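Local coordinates for protein lipase (Rhizopus chinensis, PDB 6A0W) that probably hydrolyses the ester bonds of lipids such as triacylglycerols, as a class 3 lipase of the alpha/beta-hydrolase clan, at residues I94-A99 with P162-I167. Numbering follows the deposited sequence.
Sequences ILRSDA and PDYKVI
Tyr164 reaches from just before strand 165-171 to Arg96, near the end of strand 90-97, and Asp98, just beyond it, spanning the intervening strand 102-108 in the central sheet of the alpha/beta-hydrolase fold. With CG anti to its carbonyl carbon (chi1 -76°), the tyrosine brings its hydroxyl to the carboxylate of Asp98. Tyr164 OH donates to Asp98 OD1; the modelled separation, 2.4 Å, is very short and its exact value doubtful. This oxygen lies at the ring edge, in the ring plane, while the carboxylate is turned steeply against the ring. Arg96 grips the same carboxylate side-on: NE donates to Asp98 OD1 over 2.9 Å, NH2 to Asp98 OD2 over 3.1 Å, both nearly straight and close to the guanidinium plane. Lys78 adds a second salt bridge at OD2, and Gln157, on helix 137-160, accepts a hydrogen bond from Arg96 NH1. Positive charge gathered here would be expected to favour an ionised Asp98. The polar cluster thus joins the edge strand 78-85, its neighbour 90-97 and the entry to strand 165-171, with Tyr161 packing on Tyr164. The turn at chi3 (82°) swings the Arg96 guanidinium to Asp98, while the extended chain before it lays CD 3.7 Å from Tyr164 CE2.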
loop_
_atom_site.group_PDB
_atom_site.type_symbol
_atom_site.label_atom_id
_atom_site.label_comp_id
_atom_site.label_asym_id
_atom_site.label_seq_id
_atom_site.Cartn_x
_atom_site.Cartn_y
_atom_site.Cartn_z
ATOM N N ILE A 94 -13.992 -1.026 5.987
ATOM C CA ILE A 94 -13.913 -2.431 6.235
ATOM C C ILE A 94 -15.032 -2.984 5.374
ATOM O O ILE A 94 -16.167 -2.513 5.446
ATOM C CB ILE A 94 -14.283 -2.780 7.702
ATOM C CG1 ILE A 94 -13.399 -2.046 8.714
ATOM C CG2 ILE A 94 -14.308 -4.280 7.902
ATOM C CD1 ILE A 94 -11.951 -2.200 8.441
ATOM N N LEU A 95 -14.740 -4.094 4.724
ATOM C CA LEU A 95 -15.634 -4.746 3.798
ATOM C C LEU A 95 -15.491 -6.250 4.002
ATOM O O LEU A 95 -14.390 -6.771 4.179
ATOM C CB LEU A 95 -15.220 -4.384 2.368
ATOM C CG LEU A 95 -16.019 -5.013 1.225
ATOM C CD1 LEU A 95 -17.200 -4.095 0.932
ATOM C CD2 LEU A 95 -15.103 -5.117 0.006
ATOM N N ARG A 96 -16.603 -6.966 3.912
ATOM C CA ARG A 96 -16.566 -8.402 3.991
ATOM C C ARG A 96 -17.121 -9.020 2.703
ATOM O O ARG A 96 -18.179 -8.599 2.192
ATOM C CB ARG A 96 -17.372 -8.889 5.198
ATOM C CG ARG A 96 -17.125 -10.355 5.492
ATOM C CD ARG A 96 -17.936 -10.869 6.683
ATOM N NE ARG A 96 -19.276 -11.196 6.258
ATOM C CZ ARG A 96 -20.356 -10.432 6.424
ATOM N NH1 ARG A 96 -20.358 -9.386 7.233
ATOM N NH2 ARG A 96 -21.474 -10.784 5.806
ATOM N N SER A 97 -16.404 -10.033 2.226
ATOM C CA SER A 97 -16.856 -10.936 1.177
ATOM C C SER A 97 -17.014 -12.326 1.786
ATOM O O SER A 97 -16.021 -13.000 2.114
ATOM C CB SER A 97 -15.796 -10.995 0.046
ATOM O OG SER A 97 -16.138 -11.966 -0.948
ATOM N N ASP A 98 -18.220 -12.842 1.755
ATOM C CA ASP A 98 -18.451 -14.177 2.212
ATOM C C ASP A 98 -17.976 -15.138 1.158
ATOM O O ASP A 98 -17.419 -16.143 1.460
ATOM C CB ASP A 98 -19.906 -14.400 2.537
ATOM C CG ASP A 98 -20.321 -13.652 3.748
ATOM O OD1 ASP A 98 -19.569 -13.615 4.698
ATOM O OD2 ASP A 98 -21.382 -13.076 3.738
ATOM N N ALA A 99 -18.163 -14.779 -0.090
ATOM C CA ALA A 99 -17.748 -15.636 -1.218
ATOM C C ALA A 99 -16.235 -15.847 -1.195
ATOM O O ALA A 99 -15.810 -16.950 -1.439
ATOM C CB ALA A 99 -18.179 -15.002 -2.506
ATOM N N PRO A 162 -14.757 -16.528 11.919
ATOM C CA PRO A 162 -13.409 -16.639 12.469
ATOM C C PRO A 162 -12.474 -17.400 11.569
ATOM O O PRO A 162 -11.259 -17.374 11.782
ATOM C CB PRO A 162 -13.612 -17.389 13.798
ATOM C CG PRO A 162 -14.921 -18.092 13.645
ATOM C CD PRO A 162 -15.756 -17.157 12.800
ATOM N N ASP A 163 -13.049 -18.045 10.566
ATOM C CA ASP A 163 -12.302 -18.746 9.526
ATOM C C ASP A 163 -11.894 -17.828 8.357
ATOM O O ASP A 163 -11.237 -18.285 7.424
ATOM C CB ASP A 163 -13.126 -19.920 8.972
ATOM C CG ASP A 163 -14.572 -19.516 8.586
ATOM O OD1 ASP A 163 -15.210 -18.602 9.218
ATOM O OD2 ASP A 163 -15.105 -20.162 7.654
ATOM N N TYR A 164 -12.297 -16.564 8.353
ATOM C CA TYR A 164 -11.988 -15.701 7.196
ATOM C C TYR A 164 -10.567 -15.140 7.303
ATOM O O TYR A 164 -10.041 -14.935 8.395
ATOM C CB TYR A 164 -12.983 -14.547 7.073
ATOM C CG TYR A 164 -14.364 -14.879 6.523
ATOM C CD1 TYR A 164 -14.915 -16.131 6.651
ATOM C CD2 TYR A 164 -15.160 -13.859 5.990
ATOM C CE1 TYR A 164 -16.209 -16.394 6.194
ATOM C CE2 TYR A 164 -16.443 -14.102 5.550
ATOM C CZ TYR A 164 -16.990 -15.358 5.710
ATOM O OH TYR A 164 -18.257 -15.564 5.220
ATOM N N LYS A 165 -9.939 -14.826 6.176
ATOM C CA LYS A 165 -8.661 -14.136 6.255
ATOM C C LYS A 165 -8.857 -12.628 6.199
ATOM O O LYS A 165 -9.843 -12.154 5.681
ATOM C CB LYS A 165 -7.759 -14.572 5.120
ATOM C CG LYS A 165 -8.235 -14.116 3.774
ATOM C CD LYS A 165 -7.309 -14.680 2.720
ATOM C CE LYS A 165 -7.888 -14.461 1.340
ATOM N NZ LYS A 165 -7.008 -15.170 0.377
ATOM N N VAL A 166 -7.890 -11.896 6.724
ATOM C CA VAL A 166 -7.894 -10.461 6.697
ATOM C C VAL A 166 -6.830 -9.954 5.722
ATOM O O VAL A 166 -5.638 -10.300 5.825
ATOM C CB VAL A 166 -7.595 -9.931 8.122
ATOM C CG1 VAL A 166 -7.438 -8.431 8.127
ATOM C CG2 VAL A 166 -8.701 -10.357 9.081
ATOM N N ILE A 167 -7.284 -9.145 4.758
ATOM C CA ILE A 167 -6.428 -8.522 3.767
ATOM C C ILE A 167 -6.420 -7.026 4.040
ATOM O O ILE A 167 -7.470 -6.394 4.086
ATOM C CB ILE A 167 -7.025 -8.710 2.342
ATOM C CG1 ILE A 167 -7.047 -10.185 1.904
ATOM C CG2 ILE A 167 -6.271 -7.869 1.329
ATOM C CD1 ILE A 167 -5.706 -10.819 1.575
#